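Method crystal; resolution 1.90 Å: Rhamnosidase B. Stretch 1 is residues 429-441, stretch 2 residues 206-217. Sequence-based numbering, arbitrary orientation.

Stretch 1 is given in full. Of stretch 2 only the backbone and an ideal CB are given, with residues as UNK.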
# COMPACT_ATOMS: atom_id res chain seq x y z
N LEU A 429 5.73 -26.98 -19.99
CA LEU A 429 5.81 -27.40 -18.60
C LEU A 429 5.67 -28.90 -18.45
O LEU A 429 4.85 -29.53 -19.12
CB LEU A 429 4.72 -26.70 -17.78
CG LEU A 429 4.98 -25.27 -17.30
CD1 LEU A 429 5.57 -24.42 -18.41
CD2 LEU A 429 3.67 -24.66 -16.79
N PRO A 430 6.47 -29.50 -17.56
CA PRO A 430 6.39 -30.94 -17.34
C PRO A 430 5.09 -31.28 -16.63
O PRO A 430 4.58 -30.49 -15.83
CB PRO A 430 7.61 -31.22 -16.47
CG PRO A 430 7.71 -29.97 -15.65
CD PRO A 430 7.50 -28.89 -16.70
N VAL A 431 4.54 -32.44 -16.95
CA VAL A 431 3.31 -32.90 -16.32
C VAL A 431 3.71 -34.01 -15.36
O VAL A 431 4.31 -35.01 -15.77
CB VAL A 431 2.32 -33.46 -17.35
CG1 VAL A 431 1.07 -33.97 -16.64
CG2 VAL A 431 1.95 -32.39 -18.36
N PHE A 432 3.41 -33.83 -14.08
CA PHE A 432 3.74 -34.83 -13.08
C PHE A 432 2.56 -35.78 -12.93
O PHE A 432 1.40 -35.37 -12.99
CB PHE A 432 4.06 -34.16 -11.75
CG PHE A 432 5.26 -33.27 -11.80
CD1 PHE A 432 5.15 -31.91 -11.55
CD2 PHE A 432 6.51 -33.79 -12.12
CE1 PHE A 432 6.26 -31.07 -11.63
CE2 PHE A 432 7.63 -32.96 -12.20
CZ PHE A 432 7.50 -31.60 -11.95
N GLU A 433 2.85 -37.06 -12.73
CA GLU A 433 1.80 -38.05 -12.58
C GLU A 433 1.01 -37.80 -11.30
O GLU A 433 -0.21 -37.93 -11.28
CB GLU A 433 2.37 -39.46 -12.56
CG GLU A 433 1.29 -40.54 -12.58
CD GLU A 433 1.85 -41.93 -12.42
OE1 GLU A 433 2.43 -42.23 -11.35
OE2 GLU A 433 1.70 -42.74 -13.37
N ASP A 434 1.72 -37.44 -10.24
CA ASP A 434 1.08 -37.17 -8.96
C ASP A 434 1.56 -35.86 -8.36
O ASP A 434 2.55 -35.83 -7.62
CB ASP A 434 1.38 -38.31 -7.98
CG ASP A 434 0.60 -38.18 -6.69
OD1 ASP A 434 1.02 -38.78 -5.68
OD2 ASP A 434 -0.44 -37.48 -6.69
N GLY A 435 0.86 -34.77 -8.66
CA GLY A 435 1.24 -33.48 -8.12
C GLY A 435 1.11 -32.36 -9.12
O GLY A 435 0.94 -32.60 -10.31
N ASP A 436 1.21 -31.13 -8.63
CA ASP A 436 1.11 -29.94 -9.46
C ASP A 436 2.50 -29.44 -9.86
O ASP A 436 3.50 -29.86 -9.29
CB ASP A 436 0.38 -28.84 -8.70
CG ASP A 436 -0.95 -29.30 -8.12
OD1 ASP A 436 -1.39 -28.71 -7.11
OD2 ASP A 436 -1.56 -30.24 -8.68
N CYS A 437 2.54 -28.54 -10.84
CA CYS A 437 3.80 -27.99 -11.31
C CYS A 437 3.95 -26.54 -10.83
O CYS A 437 3.20 -25.67 -11.27
CB CYS A 437 3.87 -28.02 -12.84
SG CYS A 437 5.42 -27.38 -13.52
N GLU A 438 4.90 -26.31 -9.95
CA GLU A 438 5.13 -24.96 -9.43
C GLU A 438 6.37 -24.31 -10.03
O GLU A 438 7.47 -24.87 -9.97
CB GLU A 438 5.29 -25.00 -7.91
CG GLU A 438 5.75 -23.67 -7.31
CD GLU A 438 6.26 -23.83 -5.89
OE1 GLU A 438 5.43 -23.98 -4.97
OE2 GLU A 438 7.49 -23.81 -5.71
N LEU A 439 6.19 -23.13 -10.61
CA LEU A 439 7.29 -22.38 -11.18
C LEU A 439 7.49 -21.12 -10.34
O LEU A 439 6.52 -20.44 -10.03
CB LEU A 439 6.96 -21.94 -12.61
CG LEU A 439 7.38 -22.79 -13.81
CD1 LEU A 439 6.95 -24.22 -13.63
CD2 LEU A 439 6.76 -22.17 -15.06
N VAL A 440 8.73 -20.83 -9.95
CA VAL A 440 8.99 -19.60 -9.21
C VAL A 440 9.69 -18.69 -10.22
O VAL A 440 10.83 -18.95 -10.62
CB VAL A 440 9.90 -19.82 -7.98
CG1 VAL A 440 10.24 -18.48 -7.34
CG2 VAL A 440 9.18 -20.69 -6.96
N ILE A 441 8.98 -17.66 -10.64
CA ILE A 441 9.47 -16.70 -11.62
C ILE A 441 10.06 -15.49 -10.90
O ILE A 441 9.38 -14.89 -10.09
CB ILE A 441 8.31 -16.21 -12.52
CG1 ILE A 441 7.60 -17.41 -13.17
CG2 ILE A 441 8.82 -15.25 -13.57
CD1 ILE A 441 8.49 -18.25 -14.03
N UNK A 206 13.17 -11.88 -15.19
CA UNK A 206 14.61 -12.02 -15.35
C UNK A 206 15.07 -13.46 -15.42
O UNK A 206 15.95 -13.81 -16.20
CB UNK A 206 15.33 -11.32 -14.20
N UNK A 207 14.46 -14.32 -14.59
CA UNK A 207 14.87 -15.72 -14.57
C UNK A 207 13.82 -16.62 -13.95
O UNK A 207 12.82 -16.16 -13.40
CB UNK A 207 16.19 -15.87 -13.81
N UNK A 208 14.06 -17.93 -14.05
CA UNK A 208 13.18 -18.89 -13.42
C UNK A 208 14.05 -19.43 -12.31
O UNK A 208 15.09 -20.03 -12.56
CB UNK A 208 12.66 -19.97 -14.37
N UNK A 209 13.63 -19.19 -11.07
CA UNK A 209 14.39 -19.61 -9.91
C UNK A 209 14.29 -21.09 -9.61
O UNK A 209 15.27 -21.71 -9.21
CB UNK A 209 13.93 -18.82 -8.69
N UNK A 210 13.11 -21.68 -9.80
CA UNK A 210 12.94 -23.09 -9.52
C UNK A 210 11.67 -23.67 -10.11
O UNK A 210 10.77 -22.94 -10.54
CB UNK A 210 12.95 -23.32 -8.01
N UNK A 211 11.61 -25.00 -10.11
CA UNK A 211 10.45 -25.74 -10.58
C UNK A 211 10.29 -26.84 -9.55
O UNK A 211 11.28 -27.45 -9.14
CB UNK A 211 10.61 -26.28 -12.00
N UNK A 212 9.06 -27.09 -9.12
CA UNK A 212 8.85 -28.12 -8.11
C UNK A 212 7.55 -28.87 -8.35
O UNK A 212 6.63 -28.36 -8.98
CB UNK A 212 8.85 -27.50 -6.71
N UNK A 213 7.51 -30.10 -7.85
CA UNK A 213 6.30 -30.90 -7.93
C UNK A 213 5.69 -30.65 -6.56
O UNK A 213 6.33 -30.92 -5.54
CB UNK A 213 6.55 -32.38 -8.23
N UNK A 214 4.48 -30.11 -6.52
CA UNK A 214 3.87 -29.79 -5.24
C UNK A 214 2.41 -30.22 -5.10
O UNK A 214 1.76 -30.60 -6.07
CB UNK A 214 3.97 -28.28 -5.01
N UNK A 215 1.91 -30.14 -3.87
CA UNK A 215 0.52 -30.46 -3.56
C UNK A 215 -0.00 -29.53 -2.48
O UNK A 215 0.69 -29.26 -1.50
CB UNK A 215 0.38 -31.92 -3.12
N UNK A 216 -1.22 -29.04 -2.67
CA UNK A 216 -1.88 -28.16 -1.71
C UNK A 216 -2.65 -29.07 -0.75
O UNK A 216 -2.83 -30.26 -1.02
CB UNK A 216 -2.80 -27.15 -2.40
N UNK A 217 -3.11 -28.52 0.38
CA UNK A 217 -3.86 -29.33 1.34
C UNK A 217 -5.18 -29.79 0.72
O UNK A 217 -5.73 -29.09 -0.13
CB UNK A 217 -4.12 -28.54 2.63

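Residues 436-441 and 207-215 pair as antiparallel strands, so the two residues of each bridged pair lie on the same face of the sheet, and from position 210 to position 214 successive pairs alternate between the two faces. Positions 206 and 207 lie at the edge of the contact. Nothing of stretch 1 comes within 5.5 Å of the ideal CB at either, and the backbone leaves the choice wide; the residues are A206 and S207.

Position 208 pairs with I441, its ideal CB 4.5 Å from I441 CD1, which favours an aliphatic side chain. It is I208, whose CG1 packs 3.9 Å from I441 CD1. The register slips by one residue here, in a beta bulge that includes position 209. There phi/psi of -76/-38° departs from extended values, and the backbone N donates to V440 O (2.8 Å). CA-to-CB points toward stretch 1, where V440 offers a methyl surface, so a long side chain, polar or apolar, could lie along it. Q209 does so, with NE2 3.9 Å from V440 CG1.

Position 210 shares its face with V440, and its O accepts from V440 N (3.0 Å). With the ideal CB 4.6 Å from V440 CB, a small residue is comfortable, though a modest aliphatic one could also be considered. S210 places OG 3.3 Å from V440 CG2 and donates from OG to water 1 (2.9 Å).

Position 211 turns to the face of C437 and L439, where P430 and F432 add further apolar surface. A branched aliphatic or another sizeable apolar side chain suits this setting. L211 fills it: CD1 lies 3.8 Å from P430 CD and 3.9 Å from L439 CD1, while CD2 meets the edge of the F432 ring, 3.7 Å from CZ.

At position 212 the backbone exchanges two hydrogen bonds with E438, N to O and O to N, each 2.9 Å. The ideal CB is 4.1 Å from E438 OE2, so a donor is attractive, whether a short hydroxyl or something longer. S212 answers through solvent: its OG donates to water 1 (2.7 Å), which in turn donates to E438 OE2 (2.6 Å).

Position 213 points its CB at F432, 3.6 Å from CD1, and the carbonyl of D434 lies beyond. An aliphatic stem would cover the ring, and a terminal donor could reach the carbonyl. R213 does both. Its CB sits 3.8 Å from the F432 ring centroid in a CH-pi contact over the face, and NH1 donates to D434 O (2.6 Å).

Position 214 exchanges backbone hydrogen bonds with D436, while its CB faces the side of D436 and E438; a compact aliphatic or a polar residue could fit. V214 brings CG2 4.0 Å from D436 CB and CG1 3.8 Å from E438 OE1.

At position 215 CB points sideways, but the carboxylate of D434 invites a long basic chain. The extended K215 forms a salt bridge, NZ to D434 OD1 (2.7 Å).

Positions 216 and 217 ask little of their side chains. A216 N reaches D436 OD1 through water 3, and P217 makes no contact.

Stretch 2 (206-217) ASIQSLSRVKAP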
# COMPACT_ATOMS: atom_id res chain seq x y z
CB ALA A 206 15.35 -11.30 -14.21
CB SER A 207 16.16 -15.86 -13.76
OG SER A 207 15.93 -15.51 -12.40
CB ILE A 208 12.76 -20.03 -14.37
CG1 ILE A 208 11.85 -19.46 -15.47
CG2 ILE A 208 12.05 -21.13 -13.57
CD1 ILE A 208 11.22 -20.50 -16.36
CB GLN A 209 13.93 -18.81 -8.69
CG GLN A 209 14.64 -19.20 -7.41
CD GLN A 209 14.23 -18.32 -6.26
OE1 GLN A 209 14.50 -17.12 -6.25
NE2 GLN A 209 13.55 -18.91 -5.28
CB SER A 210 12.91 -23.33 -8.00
OG SER A 210 11.76 -22.73 -7.42
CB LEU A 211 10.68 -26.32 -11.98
CG LEU A 211 9.45 -27.00 -12.59
CD1 LEU A 211 9.55 -27.03 -14.11
CD2 LEU A 211 9.30 -28.40 -12.04
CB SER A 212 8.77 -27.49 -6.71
OG SER A 212 9.92 -26.71 -6.41
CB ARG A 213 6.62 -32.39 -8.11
CG ARG A 213 5.37 -33.28 -8.10
CD ARG A 213 5.72 -34.73 -8.45
NE ARG A 213 6.53 -35.39 -7.43
CZ ARG A 213 6.05 -36.22 -6.50
NH1 ARG A 213 4.75 -36.49 -6.46
NH2 ARG A 213 6.86 -36.77 -5.62
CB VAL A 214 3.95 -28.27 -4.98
CG1 VAL A 214 5.39 -27.78 -5.16
CG2 VAL A 214 3.02 -27.53 -5.93
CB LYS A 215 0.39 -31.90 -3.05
CG LYS A 215 0.64 -32.98 -4.09
CD LYS A 215 0.48 -34.36 -3.46
CE LYS A 215 0.66 -35.46 -4.49
NZ LYS A 215 0.63 -36.81 -3.86
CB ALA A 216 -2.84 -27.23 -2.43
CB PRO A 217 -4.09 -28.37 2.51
CG PRO A 217 -2.94 -27.38 2.39
CD PRO A 217 -2.89 -27.16 0.90
O HOH W 1 9.32 -24.35 -7.48
O HOH W 2 3.42 -38.32 -4.64
O HOH W 3 -2.79 -29.70 -4.94
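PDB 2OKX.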